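Local structure of probable hydrolase (Pseudomonas aeruginosa, 3OM8) at residues L112-P115 against Q116-E119; N159-P163 against A164-R168; Q254-E257 against G258-S262. The protein is probably an alpha/beta-fold hydrolase, perhaps with 3-oxoadipate enol-lactonase activity. One frame throughout, in Å; residues are numbered along the deposited sequence.

Contact 1 of 3, residues L112-P115 against Q116-E119; sequences LHAP and QRIE
Gln-116 doubles back on Pro-115 and Ala-114 at a tight 3-10 turn, the corner that joins helix 102-113 to strand 118-124 in a beta-alpha-beta unit of the alpha/beta hydrolase fold. Gln-116 CB lies 3.7 Å from Pro-115 C, as the peptide link between the two residues dictates. From there CG lies between the backbone N and the carbonyl carbon (chi1 75°), and a second bend at chi2, -80°, returns the amide to the residues before it. Gln-116 CD then comes up to the peptide of Ala-114, 3.9 Å from Ala-114 C. At the tip the two amide branches part company. Gln-116 OE1 reaches the proline ring, 3.3 Å from Pro-115 CD; it is equally near Pro-115 N, but a proline nitrogen has no hydrogen to give, so this is packing and no bond. On the other branch, Gln-116 NE2 lies 4.1 Å from Ala-114 CB.

That same methyl is also met by the aliphatic part of Arg-117, with Arg-117 CG resting 3.9 Å from Ala-114 CB. Beyond CG the arginine leads away from the turn: its guanidinium bonds to the carbonyls of Val-92 and Arg-93 and makes a salt bridge with Asp-88, while Leu-84 of helix 76-90 packs on Ala-114. The corner is thereby tied to the neighbouring helix and the loop after it.

Ala-114 has already left helical geometry, and two successive i-to-i+3 backbone bonds carry the chain round. Arg-117 N donates to Ala-114 O at 2.9 Å. One step later, as the strand begins, Ile-118 N reaches Pro-115 O over 2.9 Å, with an N-H...O angle of 160°.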
loop_
_atom_site.group_PDB
_atom_site.type_symbol
_atom_site.label_atom_id
_atom_site.label_comp_id
_atom_site.label_asym_id
_atom_site.label_seq_id
_atom_site.Cartn_x
_atom_site.Cartn_y
_atom_site.Cartn_z
ATOM N N LEU B 112 -10.470 4.490 20.428
ATOM C CA LEU B 112 -11.060 3.415 21.219
ATOM C C LEU B 112 -11.811 3.921 22.448
ATOM O O LEU B 112 -12.853 3.380 22.807
ATOM C CB LEU B 112 -9.990 2.402 21.634
ATOM C CG LEU B 112 -9.482 1.481 20.524
ATOM C CD1 LEU B 112 -8.207 0.782 20.951
ATOM C CD2 LEU B 112 -10.553 0.470 20.146
ATOM N N HIS B 113 -11.300 4.971 23.080
ATOM C CA HIS B 113 -11.803 5.356 24.394
ATOM C C HIS B 113 -12.559 6.678 24.416
ATOM O O HIS B 113 -13.348 6.935 25.332
ATOM C CB HIS B 113 -10.665 5.340 25.425
ATOM C CG HIS B 113 -10.075 3.982 25.630
ATOM N ND1 HIS B 113 -8.907 3.578 25.021
ATOM C CD2 HIS B 113 -10.514 2.920 26.343
ATOM C CE1 HIS B 113 -8.644 2.329 25.362
ATOM N NE2 HIS B 113 -9.603 1.907 26.165
ATOM N N ALA B 114 -12.325 7.508 23.408
ATOM C CA ALA B 114 -13.034 8.777 23.296
ATOM C C ALA B 114 -13.437 9.090 21.842
ATOM O O ALA B 114 -13.184 10.191 21.340
ATOM C CB ALA B 114 -12.193 9.894 23.878
ATOM N N PRO B 115 -14.083 8.121 21.170
ATOM C CA PRO B 115 -14.383 8.245 19.739
ATOM C C PRO B 115 -15.180 9.510 19.444
ATOM O O PRO B 115 -14.957 10.150 18.421
ATOM C CB PRO B 115 -15.234 7.004 19.440
ATOM C CG PRO B 115 -15.723 6.525 20.764
ATOM C CD PRO B 115 -14.666 6.901 21.756
ATOM N N GLN B 116 -16.086 9.865 20.349
ATOM C CA GLN B 116 -16.942 11.033 20.180
ATOM C C GLN B 116 -16.164 12.355 20.087
ATOM O O GLN B 116 -16.729 13.386 19.713
ATOM C CB GLN B 116 -17.963 11.102 21.322
ATOM C CG GLN B 116 -17.393 11.575 22.662
ATOM C CD GLN B 116 -16.663 10.483 23.445
ATOM O OE1 GLN B 116 -16.563 9.334 23.006
ATOM N NE2 GLN B 116 -16.158 10.845 24.624
ATOM N N ARG B 117 -14.877 12.325 20.434
ATOM C CA ARG B 117 -14.024 13.513 20.364
ATOM C C ARG B 117 -13.224 13.561 19.056
ATOM O O ARG B 117 -12.569 14.568 18.763
ATOM C CB ARG B 117 -13.043 13.555 21.546
ATOM C CG ARG B 117 -13.658 13.394 22.946
ATOM C CD ARG B 117 -14.651 14.497 23.286
ATOM N NE ARG B 117 -14.061 15.833 23.256
ATOM C CZ ARG B 117 -13.576 16.459 24.322
ATOM N NH1 ARG B 117 -13.595 15.865 25.508
ATOM N NH2 ARG B 117 -13.060 17.676 24.199
ATOM N N ILE B 118 -13.273 12.472 18.283
ATOM C CA ILE B 118 -12.481 12.347 17.059
ATOM C C ILE B 118 -13.337 12.344 15.779
ATOM O O ILE B 118 -14.306 11.586 15.661
ATOM C CB ILE B 118 -11.630 11.053 17.054
ATOM C CG1 ILE B 118 -10.710 10.981 18.271
ATOM C CG2 ILE B 118 -10.827 10.959 15.766
ATOM C CD1 ILE B 118 -9.685 12.104 18.362
ATOM N N GLU B 119 -12.968 13.192 14.823
ATOM C CA GLU B 119 -13.613 13.196 13.508
ATOM C C GLU B 119 -12.938 12.149 12.640
ATOM O O GLU B 119 -13.280 10.968 12.699
ATOM C CB GLU B 119 -13.502 14.573 12.849
ATOM C CG GLU B 119 -14.833 15.283 12.610
ATOM C CD GLU B 119 -15.611 14.681 11.466
ATOM O OE1 GLU B 119 -15.886 13.464 11.505
ATOM O OE2 GLU B 119 -15.951 15.423 10.520
#

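Contact 2 of 3, residues N159-P163 against A164-R168; sequences NWFPP and ALLER
Phe-161 and Leu-166 both set CG beside the backbone N and anti to the carbonyl carbon (chi1 -64° and -72°), which brings Leu-166 CG and CD1 against the root of the phenylalanine. Leu-165 differs: its CG is anti to the backbone N (chi1 -178°), and CD2 is carried to the ring instead. The setting is a short link between two helices in the helical cap of the alpha/beta hydrolase fold, the insertion between strands 118-124 and 211-216. Helix 150-160 ends, Phe-161 leaves helical geometry, and Pro-162 stands at the N-cap of the short helix 163-167.

Phe-161 is gripped at two levels. Low down, Leu-166 CD1 lies 3.4 Å from Phe-161 CB. That methyl is also modelled very close to Phe-161 O, but the second torsion of this leucine is away from the usual rotamers, so the exact placing of the branch is doubtful. Higher up, Leu-165 CD2 comes obliquely to the ring and stops 3.7 Å from Phe-161 CD1. Trp-160 CB lies over one face of that ring, toward the rim.

Pro-162 and Leu-165 run side by side and point the same way, Pro-162 CD lying 4.0 Å from Leu-165 CB. Two prolines fit here readily, because nitrogens at the start of a helix have no preceding turn to bond to. Their carbonyls do the work: Glu-167 N donates to Pro-163 O at 3.0 Å.

Phe-161 also packs on Leu-247 and lies near the probable Ser-His-Asp triad without touching it, whereas the Trp-160 ring meets that of His-246, the presumed histidine of that triad. Val-173 of helix 171-181 backs both leucines, and Arg-201 of a second subunit packs on Pro-163. The first helical turn closes where Leu-166 N meets Pro-162 O at 3.0 Å.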
loop_
_atom_site.group_PDB
_atom_site.type_symbol
_atom_site.label_atom_id
_atom_site.label_comp_id
_atom_site.label_asym_id
_atom_site.label_seq_id
_atom_site.Cartn_x
_atom_site.Cartn_y
_atom_site.Cartn_z
ATOM N N ASN B 159 17.830 4.785 13.345
ATOM C CA ASN B 159 16.619 4.065 12.945
ATOM C C ASN B 159 15.655 4.917 12.133
ATOM O O ASN B 159 14.836 4.387 11.388
ATOM C CB ASN B 159 15.867 3.521 14.161
ATOM C CG ASN B 159 16.600 2.382 14.836
ATOM O OD1 ASN B 159 16.475 1.215 14.449
ATOM N ND2 ASN B 159 17.381 2.717 15.843
ATOM N N TRP B 160 15.747 6.231 12.306
ATOM C CA TRP B 160 14.780 7.166 11.742
ATOM C C TRP B 160 15.100 7.528 10.299
ATOM O O TRP B 160 14.205 7.743 9.500
ATOM C CB TRP B 160 14.772 8.463 12.537
ATOM C CG TRP B 160 14.006 8.440 13.823
ATOM C CD1 TRP B 160 13.257 7.418 14.326
ATOM C CD2 TRP B 160 13.917 9.510 14.771
ATOM N NE1 TRP B 160 12.707 7.790 15.531
ATOM C CE2 TRP B 160 13.091 9.072 15.820
ATOM C CE3 TRP B 160 14.449 10.802 14.825
ATOM C CZ2 TRP B 160 12.782 9.877 16.906
ATOM C CZ3 TRP B 160 14.138 11.602 15.904
ATOM C CH2 TRP B 160 13.317 11.136 16.931
ATOM N N PHE B 161 16.379 7.632 9.976
ATOM C CA PHE B 161 16.759 8.137 8.675
ATOM C C PHE B 161 17.502 7.113 7.831
ATOM O O PHE B 161 18.219 6.248 8.362
ATOM C CB PHE B 161 17.599 9.416 8.807
ATOM C CG PHE B 161 16.859 10.560 9.424
ATOM C CD1 PHE B 161 15.849 11.203 8.733
ATOM C CD2 PHE B 161 17.159 10.983 10.703
ATOM C CE1 PHE B 161 15.154 12.255 9.305
ATOM C CE2 PHE B 161 16.469 12.027 11.278
ATOM C CZ PHE B 161 15.473 12.669 10.581
ATOM N N PRO B 162 17.326 7.212 6.502
ATOM C CA PRO B 162 18.167 6.474 5.561
ATOM C C PRO B 162 19.619 6.753 5.913
ATOM O O PRO B 162 19.983 7.918 6.053
ATOM C CB PRO B 162 17.828 7.124 4.212
ATOM C CG PRO B 162 16.451 7.671 4.384
ATOM C CD PRO B 162 16.354 8.091 5.819
ATOM N N PRO B 163 20.440 5.706 6.061
ATOM C CA PRO B 163 21.862 5.911 6.347
ATOM C C PRO B 163 22.486 6.800 5.278
ATOM O O PRO B 163 23.562 7.354 5.482
ATOM C CB PRO B 163 22.441 4.498 6.252
ATOM C CG PRO B 163 21.471 3.761 5.359
ATOM C CD PRO B 163 20.135 4.296 5.767
ATOM N N ALA B 164 21.807 6.919 4.141
ATOM C CA ALA B 164 22.211 7.839 3.089
ATOM C C ALA B 164 22.003 9.278 3.554
ATOM O O ALA B 164 22.934 10.089 3.555
ATOM C CB ALA B 164 21.415 7.572 1.826
ATOM N N LEU B 165 20.774 9.580 3.960
ATOM C CA LEU B 165 20.408 10.906 4.442
ATOM C C LEU B 165 21.257 11.357 5.639
ATOM O O LEU B 165 21.605 12.532 5.761
ATOM C CB LEU B 165 18.921 10.915 4.798
ATOM C CG LEU B 165 18.297 12.221 5.280
ATOM C CD1 LEU B 165 18.785 13.388 4.446
ATOM C CD2 LEU B 165 16.778 12.114 5.230
ATOM N N LEU B 166 21.588 10.415 6.518
ATOM C CA LEU B 166 22.412 10.695 7.690
ATOM C C LEU B 166 23.867 10.962 7.314
ATOM O O LEU B 166 24.469 11.930 7.777
ATOM C CB LEU B 166 22.352 9.519 8.666
ATOM C CG LEU B 166 21.057 9.304 9.447
ATOM C CD1 LEU B 166 20.606 7.848 9.370
ATOM C CD2 LEU B 166 21.250 9.746 10.890
ATOM N N GLU B 167 24.422 10.082 6.481
ATOM C CA GLU B 167 25.814 10.163 6.035
ATOM C C GLU B 167 26.207 11.566 5.572
ATOM O O GLU B 167 27.255 12.086 5.961
ATOM C CB GLU B 167 26.073 9.136 4.925
ATOM C CG GLU B 167 26.948 9.634 3.787
ATOM C CD GLU B 167 26.326 9.381 2.423
ATOM O OE1 GLU B 167 25.830 10.348 1.803
ATOM O OE2 GLU B 167 26.328 8.216 1.971
ATOM N N ARG B 168 25.366 12.171 4.738
ATOM C CA ARG B 168 25.574 13.548 4.305
ATOM C C ARG B 168 24.999 14.516 5.339
ATOM O O ARG B 168 23.785 14.668 5.437
ATOM C CB ARG B 168 24.937 13.788 2.929
ATOM C CG ARG B 168 23.510 13.273 2.798
ATOM C CD ARG B 168 22.897 13.630 1.450
ATOM N NE ARG B 168 21.748 12.781 1.132
ATOM C CZ ARG B 168 20.480 13.190 1.112
ATOM N NH1 ARG B 168 20.177 14.453 1.384
ATOM N NH2 ARG B 168 19.511 12.331 0.813
#

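Contact 3 of 3, residues Q254-E257 against G258-S262; sequences QAFE and GAVLS
Glu-257 and Phe-256 reach forward to the next turn and Gly-258 back to the one before, in helix 253-264, the C-terminal helix of this alpha/beta hydrolase fold. Glu-257 does so mainly through its backbone: Glu-257 O takes the N-H of Leu-261 (Leu-261 N) at 2.8 Å and has Leu-261 CG 3.3 Å away. Its carboxylate extends away from the helix, where OE2 is hydrogen-bonded by Gln-46.

Gly-258 N donates to Gln-254 O at 2.8 Å, closing the preceding turn. A third i-to-i+4 bond, Ala-259 N to Ala-255 O, follows at 2.9 Å. This flank faces another molecule: Ala-255 packs on Ala-255 of a third subunit, and Ala-259 on Pro-243 of the same neighbour.

Phe-256 points to the sheet. With CG anti to the backbone N (chi1 -176°), its ring stands next to Val-260, one turn on, and both pack on Ile-214 of strand 211-216. The valine uses a single methyl for two contacts. Val-260 CG2 approaches the ring obliquely, 3.9 Å from Phe-256 CE2, and lies 3.3 Å from Phe-256 O, the carbonyl that accepts the Val-260 N-H.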
loop_
_atom_site.group_PDB
_atom_site.type_symbol
_atom_site.label_atom_id
_atom_site.label_comp_id
_atom_site.label_asym_id
_atom_site.label_seq_id
_atom_site.Cartn_x
_atom_site.Cartn_y
_atom_site.Cartn_z
ATOM N N GLN B 254 5.342 16.215 0.106
ATOM C CA GLN B 254 4.245 16.399 -0.857
ATOM C C GLN B 254 3.280 15.210 -0.838
ATOM O O GLN B 254 2.072 15.389 -0.682
ATOM C CB GLN B 254 4.745 16.681 -2.284
ATOM C CG GLN B 254 3.684 17.376 -3.143
ATOM C CD GLN B 254 4.028 17.471 -4.643
ATOM O OE1 GLN B 254 4.141 16.457 -5.340
ATOM N NE2 GLN B 254 4.160 18.699 -5.140
ATOM N N ALA B 255 3.808 13.996 -0.975
ATOM C CA ALA B 255 2.961 12.805 -0.919
ATOM C C ALA B 255 2.226 12.711 0.412
ATOM O O ALA B 255 1.061 12.312 0.464
ATOM C CB ALA B 255 3.783 11.545 -1.163
ATOM N N PHE B 256 2.916 13.083 1.485
ATOM C CA PHE B 256 2.383 12.965 2.845
ATOM C C PHE B 256 1.260 13.965 3.083
ATOM O O PHE B 256 0.194 13.602 3.559
ATOM C CB PHE B 256 3.505 13.181 3.872
ATOM C CG PHE B 256 3.074 12.977 5.305
ATOM C CD1 PHE B 256 3.357 11.792 5.961
ATOM C CD2 PHE B 256 2.391 13.976 5.993
ATOM C CE1 PHE B 256 2.973 11.604 7.285
ATOM C CE2 PHE B 256 1.997 13.791 7.315
ATOM C CZ PHE B 256 2.291 12.606 7.961
ATOM N N GLU B 257 1.511 15.229 2.766
ATOM C CA GLU B 257 0.488 16.263 2.883
ATOM C C GLU B 257 -0.685 15.977 1.929
ATOM O O GLU B 257 -1.856 16.175 2.274
ATOM C CB GLU B 257 1.097 17.633 2.584
ATOM C CG GLU B 257 2.165 18.056 3.580
ATOM C CD GLU B 257 3.019 19.215 3.086
ATOM O OE1 GLU B 257 2.559 19.990 2.222
ATOM O OE2 GLU B 257 4.165 19.350 3.563
ATOM N N GLY B 258 -0.360 15.518 0.722
ATOM C CA GLY B 258 -1.379 15.183 -0.253
ATOM C C GLY B 258 -2.294 14.109 0.293
ATOM O O GLY B 258 -3.524 14.249 0.265
ATOM N N ALA B 259 -1.684 13.042 0.804
ATOM C CA ALA B 259 -2.420 11.914 1.357
ATOM C C ALA B 259 -3.337 12.361 2.476
ATOM O O ALA B 259 -4.507 11.976 2.514
ATOM C CB ALA B 259 -1.464 10.856 1.862
ATOM N N VAL B 260 -2.800 13.173 3.386
ATOM C CA VAL B 260 -3.567 13.677 4.531
ATOM C C VAL B 260 -4.711 14.594 4.092
ATOM O O VAL B 260 -5.862 14.383 4.464
ATOM C CB VAL B 260 -2.654 14.451 5.548
ATOM C CG1 VAL B 260 -3.485 15.204 6.561
ATOM C CG2 VAL B 260 -1.689 13.498 6.242
ATOM N N LEU B 261 -4.383 15.612 3.301
ATOM C CA LEU B 261 -5.358 16.613 2.878
ATOM C C LEU B 261 -6.512 16.028 2.058
ATOM O O LEU B 261 -7.665 16.454 2.191
ATOM C CB LEU B 261 -4.665 17.747 2.108
ATOM C CG LEU B 261 -3.862 18.658 3.041
ATOM C CD1 LEU B 261 -3.103 19.745 2.290
ATOM C CD2 LEU B 261 -4.788 19.280 4.075
ATOM N N SER B 262 -6.208 15.046 1.218
ATOM C CA SER B 262 -7.240 14.464 0.363
ATOM C C SER B 262 -8.182 13.632 1.212
ATOM O O SER B 262 -9.403 13.640 1.002
ATOM C CB SER B 262 -6.617 13.611 -0.738
ATOM O OG SER B 262 -5.883 14.426 -1.635
#

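In the fold
The three contacts follow one another along the chain without overlap, and none touches another. Contact 1, at the entry to strand 118-124, and contact 2, in the helical cap inserted after that strand, lie on opposite sides of the chain's centre, about 36 Å apart between centres. Contact 3, on the last helix, is about 23 Å from each, centre to centre. Contacts 1 and 3 both bear on the central mixed sheet: contact 1 leads into strand 118-124, and contact 3 packs on the adjacent strand 211-216. Contact 2 instead belongs to the cap beside the probable triad. Contacts 2 and 3 also face different neighbouring subunits, so cap and core each take part in the four-chain assembly.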